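Local coordinates for protein alpha-glucosidase ([Eubacterium] rectale, PDB 6PNR) that acts as a family 31 sulfoquinovosidase, a glycoside hydrolase that probably releases sulfoquinovose from glycosides derived from sulfolipid, at residues K219-I224 with A479-C484; T552-Y557 with D656-I661; E581-A586 with Y615-E620; E611-L616 with E634-A639; D619-L624 with F647-S652. One frame throughout, in Å; residues are numbered along the deposited sequence.

Interaction 1 of 5, residues K219-I224 with A479-C484; sequences KLLERI and AGMMGC
Leu221 and Ile224, one turn apart on helix 219-224, press their methyl groups against the capped C-terminal end of the helix that leads into Gly483. Leu221 buries the most surface here. Its CD1 branch points into the backbone of the other segment and comes to 3.2 Å from Gly480 O, a tight approach. Its CD2 branch meets the Met481 side chain, the two chains crossing at about a right angle, with Leu221 CD2 3.9 Å from Met481 CE. The Met481 CB starts away from helix 219-224, but bends at chi2 (-57°) and chi3 (-61°) bring its CE back to Leu221; an unbranched, flexible methionine suits this return. An alanine in place of Leu221 would probably open a gap beside Gly480 O and leave the terminal methyl of Met481 without this apolar neighbour. Ile224 covers the next turn: its CD1 is 3.5 Å from Met481 O, a buried carbonyl oxygen with no polar partner in the model, and its CG2 lies 3.7 Å from Met482 O.

Glycine suits position 483 twice over. The positive phi of Gly483 (92°) would jam a side chain against the preceding carbonyl, and a beta carbon on Gly483 would sit only 3.2 Å from Ile224 CG2. Ala479 O takes the N-H groups of Met482 and Cys484 from opposite faces of its plane, while Gly483 N bonds to Gly480 O. Val173, on a strand of the N-terminal beta region, touches both Ile224 and Met481. The arrangement is a Schellman motif ending a helix of the catalytic barrel region, packed against the helix that follows the N-terminal beta sheets.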
# COMPACT_ATOMS: atom_id res chain seq x y z
N LYS A 219 9.60 34.96 16.95
CA LYS A 219 8.83 35.99 16.24
C LYS A 219 7.99 35.39 15.13
O LYS A 219 6.89 35.88 14.84
CB LYS A 219 9.76 37.07 15.67
CG LYS A 219 10.35 38.00 16.74
CD LYS A 219 11.31 39.03 16.13
CE LYS A 219 12.14 39.74 17.19
NZ LYS A 219 13.23 40.56 16.57
N LEU A 220 8.47 34.33 14.49
CA LEU A 220 7.62 33.64 13.52
C LEU A 220 6.34 33.12 14.18
O LEU A 220 5.25 33.25 13.60
CB LEU A 220 8.39 32.49 12.88
CG LEU A 220 7.80 32.02 11.57
CD1 LEU A 220 7.87 33.13 10.53
CD2 LEU A 220 8.55 30.81 11.09
N LEU A 221 6.44 32.55 15.38
CA LEU A 221 5.24 32.08 16.06
C LEU A 221 4.33 33.24 16.45
O LEU A 221 3.10 33.09 16.44
CB LEU A 221 5.61 31.24 17.28
CG LEU A 221 5.61 29.71 17.08
CD1 LEU A 221 4.19 29.24 16.74
CD2 LEU A 221 6.58 29.30 16.01
N GLU A 222 4.91 34.40 16.79
CA GLU A 222 4.09 35.59 17.01
C GLU A 222 3.27 35.93 15.77
O GLU A 222 2.07 36.20 15.86
CB GLU A 222 4.97 36.76 17.43
CG GLU A 222 5.67 36.50 18.74
CD GLU A 222 6.79 37.48 19.05
OE1 GLU A 222 6.78 38.60 18.47
OE2 GLU A 222 7.67 37.14 19.89
N ARG A 223 3.91 35.91 14.59
CA ARG A 223 3.19 36.21 13.35
C ARG A 223 2.17 35.13 13.00
O ARG A 223 1.06 35.43 12.55
CB ARG A 223 4.20 36.39 12.21
CG ARG A 223 5.23 37.50 12.48
CD ARG A 223 5.78 38.08 11.17
NE ARG A 223 7.00 38.86 11.37
CZ ARG A 223 7.02 40.16 11.65
NH1 ARG A 223 5.88 40.84 11.75
NH2 ARG A 223 8.18 40.78 11.82
N ILE A 224 2.55 33.86 13.17
CA ILE A 224 1.63 32.76 12.87
C ILE A 224 0.33 32.92 13.65
O ILE A 224 -0.77 32.80 13.10
CB ILE A 224 2.32 31.41 13.18
CG1 ILE A 224 3.31 31.06 12.07
CG2 ILE A 224 1.29 30.28 13.38
CD1 ILE A 224 4.18 29.84 12.36
N ALA A 479 2.22 20.52 16.52
CA ALA A 479 1.07 21.39 16.76
C ALA A 479 1.52 22.77 17.20
O ALA A 479 0.94 23.79 16.78
CB ALA A 479 0.14 20.79 17.81
N GLY A 480 2.54 22.83 18.06
CA GLY A 480 3.00 24.10 18.58
C GLY A 480 3.59 24.98 17.50
O GLY A 480 3.40 26.20 17.52
N MET A 481 4.30 24.38 16.54
CA MET A 481 4.82 25.16 15.42
C MET A 481 3.70 25.71 14.54
O MET A 481 3.93 26.66 13.79
CB MET A 481 5.80 24.31 14.59
CG MET A 481 7.11 23.98 15.31
SD MET A 481 8.02 25.47 15.85
CE MET A 481 8.30 26.27 14.27
N MET A 482 2.50 25.14 14.64
CA MET A 482 1.33 25.67 13.94
C MET A 482 0.56 26.70 14.75
O MET A 482 -0.46 27.20 14.27
CB MET A 482 0.38 24.52 13.57
CG MET A 482 1.02 23.45 12.73
SD MET A 482 1.21 23.96 11.00
CE MET A 482 2.81 24.79 10.99
N GLY A 483 1.02 27.05 15.96
CA GLY A 483 0.33 28.02 16.77
C GLY A 483 -0.70 27.46 17.75
O GLY A 483 -1.41 28.24 18.39
N CYS A 484 -0.81 26.13 17.86
CA CYS A 484 -1.63 25.50 18.90
C CYS A 484 -0.67 25.15 20.03
O CYS A 484 -0.05 24.08 20.04
CB CYS A 484 -2.38 24.29 18.37
SG CYS A 484 -3.74 24.73 17.26

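Interaction 2 of 5, residues T552-Y557 with D656-I661; sequences TMLAPY and DIFEEI
Helices 552-557 and 656-661, touching through Met553, Leu554 and Tyr557 on one and Ile657, Phe658 and Ile661 on the other, run antiparallel at 171° with their axes 9.5 Å apart. The first is kinked at Pro556, whose nitrogen has no hydrogen to give; Tyr557 N makes just a weak bond to Leu554 O. Ile657 CG2 packs 3.3 Å from Met553 O beside this kink.

Ile661 is held between two neighbours. The Met553 chain slides past it in the opposite direction, its CE 3.7 Å from Ile661 CG1, while Leu554 crosses it at about a right angle, with Leu554 CD2 3.6 Å from Ile661 CD1. The same Leu554 methyl lies in the plane of the Phe658 ring at its edge. Phe658 then turns that edge to the face of Tyr557 in a T-shaped pair, planes at 82° and centroids 5.5 Å apart. Its CZ stands 4.0 Å from Tyr557 CD2, over the rim of the ring. Tyr557 spends its hydroxyl on Phe595 O and Asp598 N, which should fix the face it offers. An alanine in place of Phe658 would probably open a gap beside Leu554 CD2 and leave that face of Tyr557 without its edge-on partner.

Apolar packing of this kind is typical of an antiparallel helix pair, and here it lays the C-terminal helix 655-665 against the long helix 538-568.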
# COMPACT_ATOMS: atom_id res chain seq x y z
N THR A 552 1.68 20.34 40.64
CA THR A 552 1.21 21.54 41.34
C THR A 552 2.37 22.44 41.77
O THR A 552 2.24 23.66 41.75
CB THR A 552 0.35 21.17 42.55
OG1 THR A 552 1.14 20.47 43.52
CG2 THR A 552 -0.84 20.31 42.12
N MET A 553 3.51 21.86 42.16
CA MET A 553 4.66 22.68 42.53
C MET A 553 5.20 23.47 41.33
O MET A 553 5.68 24.60 41.50
CB MET A 553 5.75 21.80 43.15
CG MET A 553 5.32 21.17 44.46
SD MET A 553 6.52 19.97 45.06
CE MET A 553 7.88 21.07 45.53
N LEU A 554 5.10 22.90 40.13
CA LEU A 554 5.55 23.58 38.92
C LEU A 554 4.60 24.69 38.49
O LEU A 554 5.01 25.57 37.72
CB LEU A 554 5.70 22.58 37.76
CG LEU A 554 6.85 21.56 37.79
CD1 LEU A 554 6.60 20.43 36.80
CD2 LEU A 554 8.17 22.25 37.47
N ALA A 555 3.36 24.66 38.96
CA ALA A 555 2.31 25.56 38.45
C ALA A 555 2.70 27.03 38.36
O ALA A 555 2.30 27.67 37.37
CB ALA A 555 1.05 25.42 39.32
N PRO A 556 3.39 27.63 39.33
CA PRO A 556 3.76 29.04 39.16
C PRO A 556 4.58 29.28 37.91
O PRO A 556 4.43 30.32 37.27
CB PRO A 556 4.56 29.36 40.43
CG PRO A 556 4.06 28.40 41.45
CD PRO A 556 3.73 27.14 40.69
N TYR A 557 5.44 28.32 37.53
CA TYR A 557 6.18 28.40 36.28
C TYR A 557 5.27 28.12 35.08
O TYR A 557 5.25 28.88 34.10
CB TYR A 557 7.36 27.42 36.32
CG TYR A 557 8.14 27.31 35.02
CD1 TYR A 557 8.81 28.41 34.50
CD2 TYR A 557 8.21 26.10 34.33
CE1 TYR A 557 9.54 28.31 33.30
CE2 TYR A 557 8.94 25.99 33.13
CZ TYR A 557 9.59 27.09 32.62
OH TYR A 557 10.29 26.98 31.44
N ASP A 656 14.34 28.51 42.28
CA ASP A 656 13.95 28.23 43.65
C ASP A 656 12.85 27.17 43.70
O ASP A 656 12.85 26.30 44.59
CB ASP A 656 13.50 29.51 44.35
CG ASP A 656 12.36 30.21 43.62
OD1 ASP A 656 12.36 30.21 42.36
OD2 ASP A 656 11.45 30.75 44.30
N ILE A 657 11.89 27.23 42.78
CA ILE A 657 10.85 26.21 42.69
C ILE A 657 11.48 24.86 42.37
O ILE A 657 11.17 23.83 42.99
CB ILE A 657 9.80 26.59 41.64
CG1 ILE A 657 9.00 27.81 42.07
CG2 ILE A 657 8.91 25.40 41.34
CD1 ILE A 657 8.33 27.65 43.40
N PHE A 658 12.34 24.83 41.35
CA PHE A 658 12.96 23.58 40.95
C PHE A 658 13.79 22.97 42.07
O PHE A 658 13.86 21.74 42.21
CB PHE A 658 13.79 23.80 39.70
CG PHE A 658 13.01 24.40 38.55
CD1 PHE A 658 11.69 24.01 38.31
CD2 PHE A 658 13.59 25.36 37.73
CE1 PHE A 658 10.98 24.56 37.26
CE2 PHE A 658 12.88 25.91 36.68
CZ PHE A 658 11.57 25.51 36.45
N GLU A 659 14.43 23.81 42.90
CA GLU A 659 15.19 23.29 44.03
C GLU A 659 14.27 22.70 45.09
O GLU A 659 14.63 21.71 45.73
CB GLU A 659 16.06 24.39 44.63
CG GLU A 659 17.28 24.74 43.79
CD GLU A 659 18.05 25.93 44.35
OE1 GLU A 659 17.81 26.33 45.51
OE2 GLU A 659 18.90 26.47 43.60
N GLU A 660 13.11 23.32 45.32
CA GLU A 660 12.16 22.75 46.26
C GLU A 660 11.69 21.38 45.79
O GLU A 660 11.50 20.46 46.60
CB GLU A 660 10.96 23.67 46.45
CG GLU A 660 11.28 25.00 47.09
CD GLU A 660 10.05 25.88 47.23
OE1 GLU A 660 8.95 25.42 46.87
OE2 GLU A 660 10.19 27.03 47.71
N ILE A 661 11.50 21.22 44.48
CA ILE A 661 11.10 19.91 43.93
C ILE A 661 12.19 18.88 44.18
O ILE A 661 11.91 17.76 44.62
CB ILE A 661 10.76 20.04 42.44
CG1 ILE A 661 9.52 20.94 42.25
CG2 ILE A 661 10.57 18.65 41.80
CD1 ILE A 661 9.29 21.34 40.81

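Interaction 3 of 5, residues E581-A586 with Y615-E620; sequences ESDAKA and YLPQDE
Asp583 and Tyr615 each have their CG anti to the backbone N (chi1 -170° and 173°), and the two side chains reach toward each other tip to tip. The phenol donates from Tyr615 OH to Asp583 OD2 at 2.5 Å, a very short bond. The carboxylate oxygen lies at the edge of the ring, near its plane, although the two flat groups are turned 82° apart. A tyrosine suits this place because it offers a long rigid arm with a donor at its end, and the aspartate a short acceptor fixed to a turning loop.

The other oxygen, Asp583 OD1, faces back into its own loop, where the N-H groups of Lys585 and Ala586 make weak bonds to it that should hinder rotation of the carboxylate. Pro617 lines the same group, its CB 3.6 Å from Asp583 OD2. Lys585 covers one face of the phenol: its CB forms a CH-pi contact 4.3 Å from the Tyr615 ring centroid, and the extended chain crosses the ring at about a right angle, bringing Lys585 CD within 3.5 Å of Tyr615 CE1.

The contact thus pins the loop between strands 573-574 and 593-595 onto the end of strand 611-616. Leu616 and Pro617 rest on Leu600 of strand 599-601, and Glu581 carries the loop on to Lys177 in a salt bridge.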
# COMPACT_ATOMS: atom_id res chain seq x y z
N GLU A 581 18.98 28.43 18.07
CA GLU A 581 18.81 28.38 16.62
C GLU A 581 20.09 28.02 15.88
O GLU A 581 20.01 27.64 14.70
CB GLU A 581 18.29 29.71 16.09
CG GLU A 581 16.97 30.12 16.69
CD GLU A 581 16.30 31.21 15.90
OE1 GLU A 581 16.90 31.64 14.90
OE2 GLU A 581 15.19 31.63 16.28
N SER A 582 21.25 28.13 16.51
CA SER A 582 22.52 27.79 15.87
C SER A 582 22.91 26.34 16.08
O SER A 582 23.94 25.90 15.54
CB SER A 582 23.64 28.69 16.40
OG SER A 582 23.31 30.06 16.23
N ASP A 583 22.13 25.58 16.85
CA ASP A 583 22.47 24.20 17.19
C ASP A 583 21.94 23.29 16.09
O ASP A 583 20.72 23.14 15.94
CB ASP A 583 21.90 23.85 18.56
CG ASP A 583 22.42 22.53 19.09
OD1 ASP A 583 22.62 21.59 18.29
OD2 ASP A 583 22.63 22.43 20.32
N ALA A 584 22.85 22.69 15.32
CA ALA A 584 22.44 21.90 14.17
C ALA A 584 21.65 20.67 14.59
O ALA A 584 20.69 20.28 13.91
CB ALA A 584 23.66 21.49 13.35
N LYS A 585 22.05 20.03 15.70
CA LYS A 585 21.33 18.84 16.16
C LYS A 585 19.92 19.18 16.62
O LYS A 585 19.03 18.33 16.54
CB LYS A 585 22.11 18.15 17.29
CG LYS A 585 23.43 17.54 16.86
CD LYS A 585 24.12 16.84 18.02
CE LYS A 585 25.51 16.34 17.63
NZ LYS A 585 26.18 15.60 18.75
N ALA A 586 19.70 20.40 17.11
CA ALA A 586 18.38 20.80 17.58
C ALA A 586 17.31 20.68 16.50
O ALA A 586 16.13 20.52 16.83
CB ALA A 586 18.43 22.23 18.11
N TYR A 615 20.35 14.62 24.74
CA TYR A 615 21.15 15.67 24.13
C TYR A 615 20.74 17.01 24.72
O TYR A 615 19.58 17.42 24.60
CB TYR A 615 21.01 15.70 22.61
CG TYR A 615 21.72 16.91 22.04
CD1 TYR A 615 23.09 16.88 21.81
CD2 TYR A 615 21.04 18.10 21.79
CE1 TYR A 615 23.76 17.99 21.32
CE2 TYR A 615 21.71 19.22 21.30
CZ TYR A 615 23.07 19.16 21.07
OH TYR A 615 23.75 20.25 20.58
N LEU A 616 21.70 17.71 25.34
CA LEU A 616 21.46 19.06 25.83
C LEU A 616 22.14 20.08 24.93
O LEU A 616 23.32 19.91 24.59
CB LEU A 616 21.99 19.22 27.26
CG LEU A 616 21.31 18.45 28.38
CD1 LEU A 616 22.02 18.72 29.69
CD2 LEU A 616 19.84 18.84 28.48
N PRO A 617 21.43 21.13 24.50
CA PRO A 617 22.11 22.24 23.83
C PRO A 617 23.09 22.93 24.77
O PRO A 617 23.01 22.78 26.00
CB PRO A 617 20.95 23.19 23.46
CG PRO A 617 19.71 22.32 23.51
CD PRO A 617 19.97 21.30 24.57
N GLN A 618 24.02 23.69 24.19
CA GLN A 618 25.03 24.42 24.95
C GLN A 618 24.41 25.47 25.86
O GLN A 618 23.90 26.49 25.38
CB GLN A 618 26.04 25.10 24.01
CG GLN A 618 26.90 24.14 23.21
CD GLN A 618 27.89 23.37 24.08
OE1 GLN A 618 28.56 23.95 24.94
NE2 GLN A 618 27.98 22.06 23.85
N ASP A 619 24.46 25.24 27.16
CA ASP A 619 23.87 26.14 28.15
C ASP A 619 24.25 25.59 29.52
O ASP A 619 24.84 24.51 29.62
CB ASP A 619 22.35 26.24 27.98
CG ASP A 619 21.80 27.57 28.43
OD1 ASP A 619 22.40 28.18 29.34
OD2 ASP A 619 20.78 28.01 27.87
N GLU A 620 23.90 26.33 30.56
CA GLU A 620 24.15 25.89 31.94
C GLU A 620 22.92 25.17 32.46
O GLU A 620 21.93 25.80 32.82
CB GLU A 620 24.52 27.08 32.81
CG GLU A 620 25.87 27.65 32.46
CD GLU A 620 26.96 26.61 32.62
OE1 GLU A 620 27.33 26.32 33.78
OE2 GLU A 620 27.42 26.06 31.59

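Interaction 4 of 5, residues E611-L616 with E634-A639; sequences EWDVYL and EITVSA. With SO4 (sulfate ion), chain G.
Strands 611-616 and 634-638, in contact from Glu611 with Ser638 to Tyr615 with Glu634, form a two-stranded antiparallel sheet of the C-terminal domain, twisted so that their directions differ by 145°. Two hydrogen-bonded pairs hold it: Trp612 with Val637, and Val614 with Ile635. The second is the straighter, with both Val614 N to Ile635 O and Ile635 N to Val614 O at 2.8 Å.

Beta-branched residues suit these extended backbones, and Val614, Ile635 and Val637 supply much of the apolar face. Ile635 takes the crowded position, with CG1 between the backbone N and carbonyl carbon (chi1 71°), and this carbon lies 4.0 Å from Val614 CB. Its CD1 goes on to meet Leu616 CD1 at 3.7 Å. Phe647 of the neighbouring sheet packs on Val614, Leu616, Ile635 and Val637 together. Toward the end of the pair, Trp612 CB touches Ala639 CB at 3.9 Å, while the indole ring leads away and meets Tyr605 edge-to-face.

The opposite face carries Asp613, Thr636 and Glu634 beside Tyr615. Asp613 and Thr636 lie side by side, pointing the same way; Thr636 OG1 is modelled as donating to Asp613 OD1, but at 2.3 Å the detail is doubtful. Glu634 brings a second carboxylate, its OE2 4.7 Å from Asp613 OD2, and the like charges would probably repel one another mildly. Thr636 CG2 lies 3.7 Å from Glu611 CD, the two side chains crossing at a slant. At the strand's start a sulfate ion, probably from the crystallisation liquor, accepts from Glu611 N through its O3 at 2.8 Å.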
# COMPACT_ATOMS: atom_id res chain seq x y z
N GLU A 611 18.17 4.10 32.70
CA GLU A 611 18.91 5.30 32.37
C GLU A 611 18.41 5.78 31.01
O GLU A 611 17.70 5.07 30.31
CB GLU A 611 20.42 5.03 32.36
CG GLU A 611 20.91 4.27 31.15
CD GLU A 611 22.32 3.71 31.34
OE1 GLU A 611 22.74 3.56 32.50
OE2 GLU A 611 22.98 3.42 30.32
N TRP A 612 18.77 7.02 30.65
CA TRP A 612 18.26 7.60 29.42
C TRP A 612 19.31 8.51 28.81
O TRP A 612 19.94 9.29 29.53
CB TRP A 612 16.94 8.36 29.67
CG TRP A 612 16.16 8.68 28.41
CD1 TRP A 612 15.95 9.92 27.86
CD2 TRP A 612 15.50 7.74 27.54
NE1 TRP A 612 15.20 9.81 26.71
CE2 TRP A 612 14.91 8.48 26.49
CE3 TRP A 612 15.35 6.35 27.56
CZ2 TRP A 612 14.18 7.88 25.46
CZ3 TRP A 612 14.63 5.75 26.53
CH2 TRP A 612 14.06 6.51 25.50
N ASP A 613 19.53 8.38 27.50
CA ASP A 613 20.44 9.26 26.77
C ASP A 613 19.74 10.57 26.45
O ASP A 613 18.60 10.57 25.97
CB ASP A 613 20.91 8.60 25.47
CG ASP A 613 21.75 7.35 25.70
OD1 ASP A 613 22.45 7.27 26.73
OD2 ASP A 613 21.71 6.44 24.84
N VAL A 614 20.42 11.69 26.69
CA VAL A 614 19.85 13.02 26.49
C VAL A 614 20.84 13.85 25.71
O VAL A 614 22.05 13.81 25.98
CB VAL A 614 19.52 13.70 27.84
CG1 VAL A 614 18.94 15.10 27.62
CG2 VAL A 614 18.60 12.83 28.69
N TYR A 615 20.35 14.62 24.74
CA TYR A 615 21.15 15.67 24.13
C TYR A 615 20.74 17.01 24.72
O TYR A 615 19.58 17.42 24.60
CB TYR A 615 21.01 15.70 22.61
CG TYR A 615 21.72 16.91 22.04
CD1 TYR A 615 23.09 16.88 21.81
CD2 TYR A 615 21.04 18.10 21.79
CE1 TYR A 615 23.76 17.99 21.32
CE2 TYR A 615 21.71 19.22 21.30
CZ TYR A 615 23.07 19.16 21.07
OH TYR A 615 23.75 20.25 20.58
N LEU A 616 21.70 17.71 25.34
CA LEU A 616 21.46 19.06 25.83
C LEU A 616 22.14 20.08 24.93
O LEU A 616 23.32 19.91 24.59
CB LEU A 616 21.99 19.22 27.26
CG LEU A 616 21.31 18.45 28.38
CD1 LEU A 616 22.02 18.72 29.69
CD2 LEU A 616 19.84 18.84 28.48
N GLU A 634 25.86 15.35 24.44
CA GLU A 634 25.19 14.09 24.75
C GLU A 634 25.59 13.62 26.15
O GLU A 634 26.78 13.56 26.48
CB GLU A 634 25.53 13.03 23.70
CG GLU A 634 24.70 11.75 23.82
CD GLU A 634 24.92 10.78 22.65
OE1 GLU A 634 25.79 11.06 21.79
OE2 GLU A 634 24.21 9.74 22.60
N ILE A 635 24.59 13.30 26.98
CA ILE A 635 24.80 12.74 28.31
C ILE A 635 23.86 11.55 28.51
O ILE A 635 22.97 11.27 27.70
CB ILE A 635 24.58 13.77 29.43
CG1 ILE A 635 23.11 14.13 29.57
CG2 ILE A 635 25.39 15.04 29.17
CD1 ILE A 635 22.86 15.23 30.61
N THR A 636 24.08 10.84 29.62
CA THR A 636 23.22 9.76 30.08
C THR A 636 22.97 9.97 31.56
O THR A 636 23.93 10.12 32.32
CB THR A 636 23.83 8.37 29.83
OG1 THR A 636 23.82 8.07 28.43
CG2 THR A 636 23.06 7.30 30.59
N VAL A 637 21.70 9.97 31.97
CA VAL A 637 21.34 10.21 33.36
C VAL A 637 20.57 9.01 33.89
O VAL A 637 19.92 8.28 33.14
CB VAL A 637 20.50 11.50 33.53
CG1 VAL A 637 21.31 12.72 33.08
CG2 VAL A 637 19.20 11.39 32.74
N SER A 638 20.65 8.80 35.21
CA SER A 638 19.76 7.84 35.83
C SER A 638 18.32 8.28 35.61
O SER A 638 18.00 9.47 35.71
CB SER A 638 20.05 7.71 37.33
OG SER A 638 19.16 6.77 37.90
N ALA A 639 17.45 7.32 35.29
CA ALA A 639 16.08 7.64 34.92
C ALA A 639 15.16 6.51 35.36
O ALA A 639 14.43 5.91 34.57
CB ALA A 639 15.98 7.90 33.42
S SO4 G . 19.25 0.66 30.89
O1 SO4 G . 20.40 1.31 30.25
O2 SO4 G . 18.60 -0.21 29.91
O3 SO4 G . 18.30 1.66 31.35
O4 SO4 G . 19.71 -0.11 32.06

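Interaction 5 of 5, residues D619-L624 with F647-S652; sequences DEWVHL and FYRKNS
Lys650 N donates to Glu620 O at 2.8 Å in a nearly straight bond (171°), and beside it the hydrogen-bonded pair of Val622 and Tyr648 joins strands 621-623 and 647-649 through bonds in both directions. Farther out, one water donates a hydrogen bond to Asp619 OD1 and accepts one from Arg649 NH2, bridging charges whose direct salt bridge is long, 3.8 Å from Asp619 OD2 to Arg649 NE. Each has a firmer partner besides: Asp619 OD2 takes the hydroxyl of Tyr580, and Arg649 NH1 pairs with Asp598.

Tyr648 has its CG between the backbone N and the carbonyl carbon (chi1 63°), and its ring lies alongside Val622, pointing the same way. Val622 CB stands over the ring face in a CH-pi contact, 3.8 Å from the Tyr648 centroid; a compact branched residue suits this close cover. On the other face of the sheet the aliphatic part of Arg649 packs on the indole, CG 3.8 Å from Trp621 CZ3. Next to them the rings of Phe647 and His623 meet obliquely, planes 55° apart, with His623 CD2 3.5 Å from Phe647 CE2.

Past Arg649 a type I turn leads to helix 655-665, whose Phe658 covers Tyr648 and Leu624, while strands 611-616 and 633-638 cover Phe647. Such adjacent antiparallel strands, layered between a helix and a second sheet, are consistent with the beta-sandwich C-terminal domain of family 31 glycosidases.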
# COMPACT_ATOMS: atom_id res chain seq x y z
N ASP A 619 24.46 25.24 27.16
CA ASP A 619 23.87 26.14 28.15
C ASP A 619 24.25 25.59 29.52
O ASP A 619 24.84 24.51 29.62
CB ASP A 619 22.35 26.24 27.98
CG ASP A 619 21.80 27.57 28.43
OD1 ASP A 619 22.40 28.18 29.34
OD2 ASP A 619 20.78 28.01 27.87
N GLU A 620 23.90 26.33 30.56
CA GLU A 620 24.15 25.89 31.94
C GLU A 620 22.92 25.17 32.46
O GLU A 620 21.93 25.80 32.82
CB GLU A 620 24.52 27.08 32.81
CG GLU A 620 25.87 27.65 32.46
CD GLU A 620 26.96 26.61 32.62
OE1 GLU A 620 27.33 26.32 33.78
OE2 GLU A 620 27.42 26.06 31.59
N TRP A 621 23.00 23.84 32.54
CA TRP A 621 21.85 23.00 32.87
C TRP A 621 22.05 22.32 34.22
O TRP A 621 23.17 21.98 34.61
CB TRP A 621 21.63 21.92 31.81
CG TRP A 621 21.26 22.41 30.45
CD1 TRP A 621 22.07 22.44 29.35
CD2 TRP A 621 19.98 22.89 30.03
NE1 TRP A 621 21.37 22.92 28.27
CE2 TRP A 621 20.08 23.20 28.66
CE3 TRP A 621 18.75 23.08 30.67
CZ2 TRP A 621 19.01 23.71 27.91
CZ3 TRP A 621 17.68 23.60 29.93
CH2 TRP A 621 17.82 23.90 28.57
N VAL A 622 20.93 22.12 34.92
CA VAL A 622 20.90 21.41 36.19
C VAL A 622 19.89 20.27 36.06
O VAL A 622 18.72 20.52 35.77
CB VAL A 622 20.51 22.32 37.37
CG1 VAL A 622 20.55 21.53 38.68
CG2 VAL A 622 21.43 23.56 37.44
N HIS A 623 20.35 19.04 36.26
CA HIS A 623 19.44 17.89 36.30
C HIS A 623 18.50 18.02 37.50
O HIS A 623 18.94 18.21 38.63
CB HIS A 623 20.23 16.59 36.38
CG HIS A 623 19.37 15.36 36.34
ND1 HIS A 623 19.30 14.48 37.39
CD2 HIS A 623 18.57 14.87 35.37
CE1 HIS A 623 18.48 13.49 37.07
NE2 HIS A 623 18.02 13.70 35.85
N LEU A 624 17.19 17.90 37.24
CA LEU A 624 16.20 18.31 38.24
C LEU A 624 16.29 17.47 39.51
O LEU A 624 16.17 18.00 40.62
CB LEU A 624 14.79 18.22 37.65
CG LEU A 624 13.63 18.47 38.63
CD1 LEU A 624 13.68 19.90 39.19
CD2 LEU A 624 12.30 18.21 37.94
N PHE A 647 15.69 18.82 33.00
CA PHE A 647 16.78 19.73 33.31
C PHE A 647 16.24 21.15 33.28
O PHE A 647 15.32 21.44 32.51
CB PHE A 647 17.94 19.57 32.30
CG PHE A 647 18.40 18.15 32.12
CD1 PHE A 647 17.65 17.25 31.36
CD2 PHE A 647 19.56 17.70 32.72
CE1 PHE A 647 18.04 15.94 31.22
CE2 PHE A 647 19.97 16.38 32.56
CZ PHE A 647 19.20 15.50 31.81
N TYR A 648 16.80 22.02 34.11
CA TYR A 648 16.45 23.43 34.06
C TYR A 648 17.71 24.28 33.91
O TYR A 648 18.81 23.86 34.28
CB TYR A 648 15.64 23.89 35.29
CG TYR A 648 16.34 23.79 36.62
CD1 TYR A 648 17.08 24.86 37.13
CD2 TYR A 648 16.24 22.64 37.39
CE1 TYR A 648 17.72 24.76 38.37
CE2 TYR A 648 16.86 22.53 38.60
CZ TYR A 648 17.60 23.59 39.10
OH TYR A 648 18.21 23.45 40.32
N ARG A 649 17.53 25.47 33.34
CA ARG A 649 18.62 26.43 33.21
C ARG A 649 19.06 26.93 34.58
O ARG A 649 18.23 27.36 35.39
CB ARG A 649 18.17 27.61 32.34
CG ARG A 649 17.90 27.25 30.89
CD ARG A 649 17.48 28.50 30.11
NE ARG A 649 18.37 29.62 30.35
CZ ARG A 649 18.03 30.73 31.01
NH1 ARG A 649 16.80 30.89 31.49
NH2 ARG A 649 18.94 31.69 31.19
N LYS A 650 20.37 26.87 34.84
CA LYS A 650 20.89 27.27 36.15
C LYS A 650 20.46 28.68 36.53
O LYS A 650 20.15 28.96 37.69
CB LYS A 650 22.41 27.16 36.16
CG LYS A 650 23.05 27.60 37.48
CD LYS A 650 24.56 27.36 37.46
CE LYS A 650 25.19 27.56 38.84
NZ LYS A 650 26.64 27.21 38.84
N ASN A 651 20.41 29.59 35.55
CA ASN A 651 20.09 30.98 35.81
C ASN A 651 18.60 31.28 35.68
O ASN A 651 18.22 32.45 35.54
CB ASN A 651 20.89 31.89 34.88
CG ASN A 651 22.38 31.71 35.06
OD1 ASN A 651 22.87 31.54 36.19
ND2 ASN A 651 23.12 31.72 33.95
N SER A 652 17.75 30.25 35.73
CA SER A 652 16.31 30.46 35.66
C SER A 652 15.80 31.23 36.87
O SER A 652 16.16 30.93 38.01
CB SER A 652 15.57 29.13 35.58
OG SER A 652 14.19 29.34 35.84
O HOH W 1 21.09 30.32 30.21

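In the fold
From the N terminus, interaction 1 closes first, joining the helix after the N-terminal beta sheets to a helix of the barrel region 255 residues on. Interaction 2 opens only later and closes at the C-terminal helix, so interactions 3, 4 and 5 are all nested within its loop. Interaction 3 ends on strand 611-616, where interaction 4 begins, and its last residues start interaction 5. Interactions 4 and 5 cross: their segments alternate along the chain, and their sheets pack through Phe647. Interaction 5 also touches interaction 2, where Phe658 meets Tyr648, tying the C-terminal beta domain to the helix pair. Interaction 1 touches none of the others; interaction 3 comes nearest, about 7 Å away between nearest atoms.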